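Local coordinates for glucosidase (Croceicoccus marinus, PDB 5Z3K), which probably hydrolyses O-glycosidic bonds as a beta-glucosidase of glycoside hydrolase family 39, at residues N104-I109 against V149-G155; F154-P158 against F172-Y176; L221-M227 against T258-Y264. Numbering follows the deposited sequence.

Contact 1. Residues N104-I109 against V149-G155; sequences NILFTI and VSHWEFG
This is a parallel beta-strand pairing between neighbouring staves of the (beta/alpha)8 TIM barrel. Strands 104-109 and 151-154 are the third and fourth of the barrel. Their axes approach to 4.6 Å and cross at -25°. The bridges pair L106 with H151, F107 with W152, T108 with E153 and I109 with F154, CA-CA 4.6 to 4.9 Å. The ladder runs H151 N to I105 O (3.3 Å, weak), F107 N to H151 O (2.9 Å), E153 N to F107 O (2.8 Å), I109 N to E153 O (2.7 Å) and G155 N to I109 O (3.4 Å, weak). At the start, one water accepts from I105 N (2.8 Å) and S150 N (2.9 Å). L106, T108, H151 and E153 face the barrel interior. E153 is extended (chi1 t, chi2 t), and its OE2 accepts from T108 OG1 at 2.9 Å. That oxygen also forms a salt bridge with R55; OE1 is hydrogen-bonded to S225 and S263. F107, I109, W152 and F154 face outward. F107 CB lies over the six-membered ring of W152, 4.0 Å from its centroid, and V149 CG1 is 3.6 Å from F107 CB. G155 has phi/psi 117/154, angles that call for glycine. On the outer face, helix 89-100 covers I105 and F107, helix 123-138 covers I109, V149, W152 and F154, and helix 169-186 packs on W152 and F154.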
loop_
_atom_site.group_PDB
_atom_site.type_symbol
_atom_site.label_atom_id
_atom_site.label_comp_id
_atom_site.label_asym_id
_atom_site.label_seq_id
_atom_site.Cartn_x
_atom_site.Cartn_y
_atom_site.Cartn_z
ATOM N N ASN A 104 -9.821 6.970 1.322
ATOM C CA ASN A 104 -10.772 6.014 0.772
ATOM C C ASN A 104 -10.508 4.618 1.338
ATOM O O ASN A 104 -9.513 4.368 2.018
ATOM C CB ASN A 104 -10.694 6.005 -0.751
ATOM C CG ASN A 104 -11.420 7.181 -1.366
ATOM O OD1 ASN A 104 -12.592 7.087 -1.715
ATOM N ND2 ASN A 104 -10.730 8.291 -1.493
ATOM N N ILE A 105 -11.412 3.689 1.046
ATOM C CA ILE A 105 -11.343 2.358 1.635
ATOM C C ILE A 105 -11.344 1.311 0.530
ATOM O O ILE A 105 -12.104 1.418 -0.443
ATOM C CB ILE A 105 -12.490 2.131 2.641
ATOM C CG1 ILE A 105 -12.316 3.096 3.820
ATOM C CG2 ILE A 105 -12.483 0.702 3.159
ATOM C CD1 ILE A 105 -13.529 3.217 4.732
ATOM N N LEU A 106 -10.451 0.331 0.663
ATOM C CA LEU A 106 -10.443 -0.889 -0.140
ATOM C C LEU A 106 -10.947 -1.983 0.790
ATOM O O LEU A 106 -10.232 -2.410 1.707
ATOM C CB LEU A 106 -9.046 -1.184 -0.668
ATOM C CG LEU A 106 -8.820 -2.541 -1.330
ATOM C CD1 LEU A 106 -9.605 -2.559 -2.624
ATOM C CD2 LEU A 106 -7.334 -2.758 -1.592
ATOM N N PHE A 107 -12.202 -2.380 0.609
ATOM C CA PHE A 107 -12.843 -3.301 1.534
ATOM C C PHE A 107 -12.653 -4.721 1.018
ATOM O O PHE A 107 -13.209 -5.089 -0.022
ATOM C CB PHE A 107 -14.321 -2.963 1.707
ATOM C CG PHE A 107 -14.935 -3.592 2.919
ATOM C CD1 PHE A 107 -15.175 -4.963 2.958
ATOM C CD2 PHE A 107 -15.235 -2.824 4.033
ATOM C CE1 PHE A 107 -15.717 -5.550 4.077
ATOM C CE2 PHE A 107 -15.782 -3.406 5.157
ATOM C CZ PHE A 107 -16.024 -4.772 5.180
ATOM N N THR A 108 -11.888 -5.523 1.753
ATOM C CA THR A 108 -11.607 -6.890 1.340
ATOM C C THR A 108 -12.700 -7.808 1.881
ATOM O O THR A 108 -12.902 -7.900 3.097
ATOM C CB THR A 108 -10.230 -7.355 1.813
ATOM O OG1 THR A 108 -9.221 -6.455 1.325
ATOM C CG2 THR A 108 -9.922 -8.757 1.275
ATOM N N ILE A 109 -13.388 -8.480 0.969
ATOM C CA ILE A 109 -14.381 -9.508 1.285
ATOM C C ILE A 109 -13.650 -10.840 1.431
ATOM O O ILE A 109 -13.194 -11.416 0.438
ATOM C CB ILE A 109 -15.453 -9.583 0.187
ATOM C CG1 ILE A 109 -16.141 -8.217 0.026
ATOM C CG2 ILE A 109 -16.469 -10.706 0.477
ATOM C CD1 ILE A 109 -16.988 -8.076 -1.212
ATOM N N VAL A 149 -17.029 3.618 0.934
ATOM C CA VAL A 149 -16.140 2.579 0.419
ATOM C C VAL A 149 -16.213 2.604 -1.098
ATOM O O VAL A 149 -17.233 2.208 -1.682
ATOM C CB VAL A 149 -16.510 1.188 0.960
ATOM C CG1 VAL A 149 -15.576 0.133 0.403
ATOM C CG2 VAL A 149 -16.458 1.198 2.464
ATOM N N SER A 150 -15.121 3.026 -1.743
ATOM C CA SER A 150 -15.094 3.152 -3.193
ATOM C C SER A 150 -14.626 1.889 -3.902
ATOM O O SER A 150 -14.930 1.711 -5.087
ATOM C CB SER A 150 -14.182 4.313 -3.599
ATOM O OG SER A 150 -12.844 4.047 -3.211
ATOM N N HIS A 151 -13.897 1.019 -3.214
ATOM C CA HIS A 151 -13.273 -0.145 -3.817
ATOM C C HIS A 151 -13.625 -1.383 -3.010
ATOM O O HIS A 151 -13.514 -1.376 -1.780
ATOM C CB HIS A 151 -11.757 0.034 -3.871
ATOM C CG HIS A 151 -11.297 0.968 -4.942
ATOM N ND1 HIS A 151 -11.557 2.323 -4.907
ATOM C CD2 HIS A 151 -10.600 0.747 -6.083
ATOM C CE1 HIS A 151 -11.037 2.895 -5.980
ATOM N NE2 HIS A 151 -10.449 1.961 -6.708
ATOM N N TRP A 152 -14.039 -2.443 -3.701
ATOM C CA TRP A 152 -14.438 -3.695 -3.072
ATOM C C TRP A 152 -13.601 -4.821 -3.660
ATOM O O TRP A 152 -13.658 -5.087 -4.870
ATOM C CB TRP A 152 -15.942 -3.935 -3.254
ATOM C CG TRP A 152 -16.758 -2.911 -2.517
ATOM C CD1 TRP A 152 -17.104 -1.664 -2.955
ATOM C CD2 TRP A 152 -17.287 -3.028 -1.192
ATOM N NE1 TRP A 152 -17.840 -1.008 -1.993
ATOM C CE2 TRP A 152 -17.962 -1.825 -0.902
ATOM C CE3 TRP A 152 -17.266 -4.039 -0.227
ATOM C CZ2 TRP A 152 -18.614 -1.606 0.312
ATOM C CZ3 TRP A 152 -17.916 -3.816 0.982
ATOM C CH2 TRP A 152 -18.577 -2.606 1.238
ATOM N N GLU A 153 -12.808 -5.462 -2.808
ATOM C CA GLU A 153 -11.902 -6.519 -3.221
ATOM C C GLU A 153 -12.448 -7.860 -2.766
ATOM O O GLU A 153 -12.802 -8.031 -1.593
ATOM C CB GLU A 153 -10.499 -6.312 -2.637
ATOM C CG GLU A 153 -9.468 -7.384 -3.064
ATOM C CD GLU A 153 -8.102 -7.165 -2.430
ATOM O OE1 GLU A 153 -7.069 -7.457 -3.081
ATOM O OE2 GLU A 153 -8.066 -6.686 -1.275
ATOM N N PHE A 154 -12.477 -8.821 -3.676
ATOM C CA PHE A 154 -12.789 -10.197 -3.316
ATOM C C PHE A 154 -11.527 -11.042 -3.379
ATOM O O PHE A 154 -10.941 -11.210 -4.452
ATOM C CB PHE A 154 -13.856 -10.817 -4.218
ATOM C CG PHE A 154 -14.195 -12.232 -3.817
ATOM C CD1 PHE A 154 -15.137 -12.476 -2.829
ATOM C CD2 PHE A 154 -13.526 -13.309 -4.381
ATOM C CE1 PHE A 154 -15.429 -13.781 -2.422
ATOM C CE2 PHE A 154 -13.812 -14.615 -3.988
ATOM C CZ PHE A 154 -14.758 -14.844 -2.996
ATOM N N GLY A 155 -11.139 -11.608 -2.243
ATOM C CA GLY A 155 -10.040 -12.553 -2.217
ATOM C C GLY A 155 -8.844 -12.119 -1.391
ATOM O O GLY A 155 -8.599 -10.924 -1.200
HETATM O O HOH W 1 -13.761 4.880 0.025
#

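Contact 2. Residues F154-P158 against F172-Y176; sequences FGDQP and FYEMY
Apolar packing holds F154-P158, the end of strand 151-154 and the loop after it, against one turn of helix 169-186. The CA atoms of F154 and Y176 are 6.2 Å apart, those of P158 and F172 8.3 Å. F172-Y176 is helical, with Y176 N hydrogen-bonded to F172 O at 2.9 Å.

Aromatic contacts come first. F154 (chi1 t, chi2 85°) points at the helix and has the largest area covered by the other segment. Its ring edge meets the face of the F172 ring (chi1 t) in a T-shaped pair, with centroids 4.9 Å apart and planes at 63°. One face of the F154 ring lies against the helix backbone, with Y176 CA 4.2 Å from its centroid in a CH-pi contact.

This is the strand-to-helix packing of a TIM barrel: an outward side chain of the fourth strand is covered by the helix that follows it in the chain.

Other apolar contacts add to these. F154 CZ is 3.4 Å from CB of M175, a selenomethionine, and F154 CB is 3.6 Å from Y176 CD1. P158 CB sits 3.7 Å from F172 CE2.

Backbone shape matters at G155, with phi/psi 117/154. Its CA is 4.0 Å from F172 CZ at the ring edge, and a CB there would clash. Q157 (phi/psi 50/54, left-handed) turns the chain before P158.

No hydrogen bond bridges the two segments. Within the loop, Q157 NE2 donates to D156 OD1 at 3.0 Å. D156 OD2 forms a salt bridge with R55 and a hydrogen bond with Y264 OH. Y176 OH hydrogen-bonds to P220 O.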
loop_
_atom_site.group_PDB
_atom_site.type_symbol
_atom_site.label_atom_id
_atom_site.label_comp_id
_atom_site.label_asym_id
_atom_site.label_seq_id
_atom_site.Cartn_x
_atom_site.Cartn_y
_atom_site.Cartn_z
ATOM N N PHE A 154 -12.477 -8.821 -3.676
ATOM C CA PHE A 154 -12.789 -10.197 -3.316
ATOM C C PHE A 154 -11.527 -11.042 -3.379
ATOM O O PHE A 154 -10.941 -11.210 -4.452
ATOM C CB PHE A 154 -13.856 -10.817 -4.218
ATOM C CG PHE A 154 -14.195 -12.232 -3.817
ATOM C CD1 PHE A 154 -15.137 -12.476 -2.829
ATOM C CD2 PHE A 154 -13.526 -13.309 -4.381
ATOM C CE1 PHE A 154 -15.429 -13.781 -2.422
ATOM C CE2 PHE A 154 -13.812 -14.615 -3.988
ATOM C CZ PHE A 154 -14.758 -14.844 -2.996
ATOM N N GLY A 155 -11.139 -11.608 -2.243
ATOM C CA GLY A 155 -10.040 -12.553 -2.217
ATOM C C GLY A 155 -8.844 -12.119 -1.391
ATOM O O GLY A 155 -8.599 -10.924 -1.200
ATOM N N ASP A 156 -8.080 -13.095 -0.909
ATOM C CA ASP A 156 -6.778 -12.822 -0.311
ATOM C C ASP A 156 -5.925 -14.071 -0.480
ATOM O O ASP A 156 -6.157 -15.067 0.206
ATOM C CB ASP A 156 -6.911 -12.426 1.161
ATOM C CG ASP A 156 -5.585 -11.983 1.758
ATOM O OD1 ASP A 156 -4.829 -12.862 2.217
ATOM O OD2 ASP A 156 -5.287 -10.764 1.758
ATOM N N GLN A 157 -4.947 -14.014 -1.393
ATOM C CA GLN A 157 -3.989 -15.090 -1.612
ATOM C C GLN A 157 -4.641 -16.471 -1.780
ATOM O O GLN A 157 -4.275 -17.418 -1.085
ATOM C CB GLN A 157 -2.974 -15.129 -0.477
ATOM C CG GLN A 157 -2.719 -13.768 0.122
ATOM C CD GLN A 157 -1.601 -13.724 1.144
ATOM O OE1 GLN A 157 -0.545 -14.324 0.959
ATOM N NE2 GLN A 157 -1.823 -12.983 2.224
ATOM N N PRO A 158 -5.598 -16.614 -2.706
ATOM C CA PRO A 158 -6.172 -17.953 -2.940
ATOM C C PRO A 158 -5.160 -18.953 -3.470
ATOM O O PRO A 158 -5.380 -20.160 -3.334
ATOM C CB PRO A 158 -7.282 -17.690 -3.969
ATOM C CG PRO A 158 -6.813 -16.462 -4.702
ATOM C CD PRO A 158 -6.186 -15.614 -3.619
ATOM N N PHE A 172 -14.351 -20.410 -6.060
ATOM C CA PHE A 172 -13.835 -19.050 -5.913
ATOM C C PHE A 172 -14.388 -18.134 -6.997
ATOM O O PHE A 172 -14.801 -17.006 -6.711
ATOM C CB PHE A 172 -12.303 -19.063 -5.934
ATOM C CG PHE A 172 -11.677 -17.722 -5.646
ATOM C CD1 PHE A 172 -11.532 -16.776 -6.654
ATOM C CD2 PHE A 172 -11.226 -17.412 -4.372
ATOM C CE1 PHE A 172 -10.964 -15.533 -6.394
ATOM C CE2 PHE A 172 -10.646 -16.171 -4.106
ATOM C CZ PHE A 172 -10.524 -15.232 -5.117
ATOM N N TYR A 173 -14.413 -18.604 -8.251
ATOM C CA TYR A 173 -14.905 -17.763 -9.343
ATOM C C TYR A 173 -16.377 -17.410 -9.155
ATOM O O TYR A 173 -16.787 -16.268 -9.393
ATOM C CB TYR A 173 -14.724 -18.459 -10.699
ATOM C CG TYR A 173 -13.341 -18.984 -11.025
ATOM C CD1 TYR A 173 -12.194 -18.427 -10.465
ATOM C CD2 TYR A 173 -13.185 -20.040 -11.918
ATOM C CE1 TYR A 173 -10.923 -18.921 -10.786
ATOM C CE2 TYR A 173 -11.931 -20.545 -12.233
ATOM C CZ TYR A 173 -10.804 -19.989 -11.673
ATOM O OH TYR A 173 -9.564 -20.503 -12.010
ATOM N N GLU A 174 -17.200 -18.386 -8.762
ATOM C CA GLU A 174 -18.621 -18.099 -8.622
ATOM C C GLU A 174 -18.859 -17.121 -7.481
ATOM O O GLU A 174 -19.740 -16.257 -7.567
ATOM C CB GLU A 174 -19.405 -19.398 -8.419
ATOM C CG GLU A 174 -19.440 -20.284 -9.654
ATOM C CD GLU A 174 -20.151 -19.629 -10.838
ATOM O OE1 GLU A 174 -19.569 -19.588 -11.949
ATOM O OE2 GLU A 174 -21.301 -19.164 -10.660
HETATM N N MSE A 175 -18.065 -17.229 -6.422
HETATM C CA MSE A 175 -18.127 -16.294 -5.311
HETATM C C MSE A 175 -17.716 -14.893 -5.760
HETATM O O MSE A 175 -18.333 -13.900 -5.370
HETATM C CB MSE A 175 -17.239 -16.771 -4.171
HETATM C CG MSE A 175 -17.830 -17.886 -3.356
HETATM SE SE MSE A 175 -16.629 -18.543 -1.998
HETATM C CE MSE A 175 -16.727 -17.065 -0.693
ATOM N N TYR A 176 -16.678 -14.813 -6.600
ATOM C CA TYR A 176 -16.293 -13.520 -7.150
ATOM C C TYR A 176 -17.436 -12.914 -7.952
ATOM O O TYR A 176 -17.764 -11.732 -7.795
ATOM C CB TYR A 176 -15.044 -13.634 -8.028
ATOM C CG TYR A 176 -14.712 -12.280 -8.605
ATOM C CD1 TYR A 176 -14.190 -11.279 -7.789
ATOM C CD2 TYR A 176 -14.973 -11.973 -9.933
ATOM C CE1 TYR A 176 -13.917 -10.020 -8.285
ATOM C CE2 TYR A 176 -14.701 -10.716 -10.442
ATOM C CZ TYR A 176 -14.171 -9.740 -9.604
ATOM O OH TYR A 176 -13.898 -8.488 -10.071
#

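Contact 3. Residues L221-M227 against T258-Y264; sequences LDFLSWM and TELLLSY
Strands 223-229 and 259-266, the sixth and seventh barrel strands, pair in parallel, joined by a beta-alpha-beta crossover through helix 238-252. Over these segments the axes approach to 4.5 Å and cross at -34°. F223 pairs with E259, L224 with L260, S225 with L261 and W226 with L262 (CA-CA 4.4 to 5.3 Å). The ladder is E259 N to D222 O (3.0 Å), L224 N to E259 O (2.8 Å), L261 N to L224 O (3.0 Å), W226 N to L261 O (3.0 Å) and S263 N to W226 O (2.8 Å). T258 OG1 also donates to L221 O (2.7 Å). F223, S225 and L261 face the barrel interior; L224, W226, L260 and L262 face the helices. S225 OG and S263 OG both hydrogen-bond to E153 OE1, and Y264 OH to D156 OD2. D222 OD2 forms a salt bridge with K184 and accepts a hydrogen bond from V192 N; E259 OE1 forms a salt bridge with K298. W226 NE1 is buried without a partner. W226 (chi1 p) turns its ring over L262, whose CD1 is 3.8 Å from the six-ring centroid. L261 CD1 is 4.0 Å from the ring centroid of F223 (chi1 p). M227 SE (selenomethionine) lies 4.4 Å from the Y264 ring centroid, a Met-aromatic contact. Helix 238-252 covers L224, W226 and L260, helix 208-216 packs on L221 and L224, and strand 191-197 pairs with 223-229 on its other edge.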
loop_
_atom_site.group_PDB
_atom_site.type_symbol
_atom_site.label_atom_id
_atom_site.label_comp_id
_atom_site.label_asym_id
_atom_site.label_seq_id
_atom_site.Cartn_x
_atom_site.Cartn_y
_atom_site.Cartn_z
ATOM N N LEU A 221 -14.359 -6.510 -13.748
ATOM C CA LEU A 221 -13.044 -6.581 -13.098
ATOM C C LEU A 221 -12.430 -5.191 -13.242
ATOM O O LEU A 221 -11.721 -4.909 -14.213
ATOM C CB LEU A 221 -12.155 -7.660 -13.707
ATOM C CG LEU A 221 -10.775 -7.889 -13.079
ATOM C CD1 LEU A 221 -10.862 -8.741 -11.806
ATOM C CD2 LEU A 221 -9.802 -8.508 -14.092
ATOM N N ASP A 222 -12.741 -4.317 -12.287
ATOM C CA ASP A 222 -12.221 -2.953 -12.337
ATOM C C ASP A 222 -10.739 -2.902 -11.980
ATOM O O ASP A 222 -10.013 -2.019 -12.458
ATOM C CB ASP A 222 -13.052 -2.062 -11.415
ATOM C CG ASP A 222 -14.510 -1.985 -11.847
ATOM O OD1 ASP A 222 -14.762 -1.644 -13.015
ATOM O OD2 ASP A 222 -15.408 -2.277 -11.036
ATOM N N PHE A 223 -10.263 -3.843 -11.167
ATOM C CA PHE A 223 -8.850 -3.897 -10.840
ATOM C C PHE A 223 -8.441 -5.342 -10.618
ATOM O O PHE A 223 -9.234 -6.165 -10.162
ATOM C CB PHE A 223 -8.501 -3.043 -9.603
ATOM C CG PHE A 223 -9.230 -3.446 -8.346
ATOM C CD1 PHE A 223 -8.721 -4.436 -7.510
ATOM C CD2 PHE A 223 -10.401 -2.813 -7.983
ATOM C CE1 PHE A 223 -9.389 -4.794 -6.327
ATOM C CE2 PHE A 223 -11.077 -3.166 -6.809
ATOM C CZ PHE A 223 -10.568 -4.161 -5.984
ATOM N N LEU A 224 -7.202 -5.648 -10.975
ATOM C CA LEU A 224 -6.590 -6.931 -10.668
ATOM C C LEU A 224 -5.628 -6.701 -9.511
ATOM O O LEU A 224 -4.692 -5.909 -9.632
ATOM C CB LEU A 224 -5.868 -7.493 -11.899
ATOM C CG LEU A 224 -5.397 -8.954 -11.983
ATOM C CD1 LEU A 224 -4.169 -9.208 -11.094
ATOM C CD2 LEU A 224 -6.521 -9.947 -11.693
ATOM N N SER A 225 -5.870 -7.364 -8.388
ATOM C CA SER A 225 -5.065 -7.123 -7.199
ATOM C C SER A 225 -4.076 -8.269 -6.977
ATOM O O SER A 225 -4.349 -9.428 -7.310
ATOM C CB SER A 225 -5.966 -6.920 -5.978
ATOM O OG SER A 225 -6.672 -8.106 -5.664
ATOM N N TRP A 226 -2.899 -7.919 -6.457
ATOM C CA TRP A 226 -1.779 -8.846 -6.324
ATOM C C TRP A 226 -0.843 -8.320 -5.244
ATOM O O TRP A 226 -0.993 -7.194 -4.766
ATOM C CB TRP A 226 -1.032 -9.014 -7.660
ATOM C CG TRP A 226 -0.633 -7.705 -8.276
ATOM C CD1 TRP A 226 -1.444 -6.845 -8.953
ATOM C CD2 TRP A 226 0.670 -7.100 -8.263
ATOM N NE1 TRP A 226 -0.733 -5.741 -9.359
ATOM C CE2 TRP A 226 0.566 -5.868 -8.941
ATOM C CE3 TRP A 226 1.906 -7.470 -7.728
ATOM C CZ2 TRP A 226 1.663 -5.013 -9.127
ATOM C CZ3 TRP A 226 2.993 -6.614 -7.904
ATOM C CH2 TRP A 226 2.858 -5.400 -8.595
HETATM N N MSE A 227 0.140 -9.145 -4.872
HETATM C CA MSE A 227 1.067 -8.778 -3.786
HETATM C C MSE A 227 2.524 -9.015 -4.157
HETATM O O MSE A 227 2.820 -9.805 -5.054
HETATM C CB MSE A 227 0.734 -9.553 -2.512
HETATM C CG MSE A 227 1.463 -10.895 -2.320
HETATM SE SE MSE A 227 0.789 -11.653 -0.626
HETATM C CE MSE A 227 -1.009 -11.351 -1.192
ATOM N N THR A 258 -8.511 -2.243 -17.045
ATOM C CA THR A 258 -8.469 -2.693 -15.662
ATOM C C THR A 258 -7.209 -2.176 -14.978
ATOM O O THR A 258 -6.110 -2.274 -15.531
ATOM C CB THR A 258 -8.509 -4.220 -15.620
ATOM O OG1 THR A 258 -9.778 -4.684 -16.117
ATOM C CG2 THR A 258 -8.289 -4.730 -14.212
ATOM N N GLU A 259 -7.369 -1.624 -13.774
ATOM C CA GLU A 259 -6.228 -1.109 -13.032
ATOM C C GLU A 259 -5.472 -2.240 -12.332
ATOM O O GLU A 259 -6.008 -3.327 -12.081
ATOM C CB GLU A 259 -6.683 -0.072 -12.001
ATOM C CG GLU A 259 -7.251 1.195 -12.612
ATOM C CD GLU A 259 -7.431 2.302 -11.591
ATOM O OE1 GLU A 259 -7.093 2.078 -10.413
ATOM O OE2 GLU A 259 -7.901 3.393 -11.967
ATOM N N LEU A 260 -4.201 -1.975 -12.023
ATOM C CA LEU A 260 -3.389 -2.880 -11.217
ATOM C C LEU A 260 -3.349 -2.360 -9.784
ATOM O O LEU A 260 -2.903 -1.236 -9.543
ATOM C CB LEU A 260 -1.972 -2.993 -11.771
ATOM C CG LEU A 260 -1.810 -3.604 -13.161
ATOM C CD1 LEU A 260 -0.387 -4.135 -13.322
ATOM C CD2 LEU A 260 -2.846 -4.699 -13.403
ATOM N N LEU A 261 -3.803 -3.171 -8.837
ATOM C CA LEU A 261 -3.805 -2.772 -7.433
ATOM C C LEU A 261 -2.830 -3.651 -6.666
ATOM O O LEU A 261 -2.993 -4.875 -6.620
ATOM C CB LEU A 261 -5.209 -2.871 -6.835
ATOM C CG LEU A 261 -5.468 -2.035 -5.581
ATOM C CD1 LEU A 261 -6.958 -1.733 -5.477
ATOM C CD2 LEU A 261 -4.991 -2.768 -4.342
ATOM N N LEU A 262 -1.835 -3.018 -6.052
ATOM C CA LEU A 262 -0.822 -3.709 -5.264
ATOM C C LEU A 262 -1.347 -3.803 -3.830
ATOM O O LEU A 262 -1.226 -2.858 -3.046
ATOM C CB LEU A 262 0.505 -2.963 -5.376
ATOM C CG LEU A 262 1.769 -3.431 -4.653
ATOM C CD1 LEU A 262 2.032 -4.931 -4.876
ATOM C CD2 LEU A 262 2.956 -2.557 -5.095
ATOM N N SER A 263 -1.954 -4.950 -3.485
ATOM C CA SER A 263 -2.685 -5.073 -2.223
ATOM C C SER A 263 -1.782 -5.250 -1.011
ATOM O O SER A 263 -2.222 -4.982 0.117
ATOM C CB SER A 263 -3.663 -6.252 -2.296
ATOM O OG SER A 263 -4.862 -5.835 -2.920
ATOM N N TYR A 264 -0.557 -5.736 -1.213
ATOM C CA TYR A 264 0.470 -5.820 -0.177
ATOM C C TYR A 264 1.787 -5.456 -0.821
ATOM O O TYR A 264 2.126 -6.011 -1.872
ATOM C CB TYR A 264 0.676 -7.223 0.403
ATOM C CG TYR A 264 -0.432 -7.936 1.141
ATOM C CD1 TYR A 264 -1.493 -8.511 0.455
ATOM C CD2 TYR A 264 -0.345 -8.146 2.509
ATOM C CE1 TYR A 264 -2.481 -9.222 1.125
ATOM C CE2 TYR A 264 -1.332 -8.855 3.199
ATOM C CZ TYR A 264 -2.393 -9.400 2.495
ATOM O OH TYR A 264 -3.379 -10.114 3.170
#

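In the fold
All three contacts belong to one TIM barrel. Contacts 1 and 2 share F154 and G155, and their centres lie about 13 Å apart. Contacts 1 and 3, with centres about 11 Å apart, meet across the barrel interior: E153 OE1 is 2.7 Å from both S225 OG and S263 OG, probable hydrogen bonds, and L106 CD2 is 3.6 Å from L261 CD2. The centres of contacts 2 and 3 are about 13 Å apart, yet D156 OD2 lies 2.5 Å from Y264 OH, a probable hydrogen bond. TIM-barrel enzymes carry their active site at the C-terminal strand ends, so the loop of contact 2 and the Y264 end of contact 3 probably lie near it.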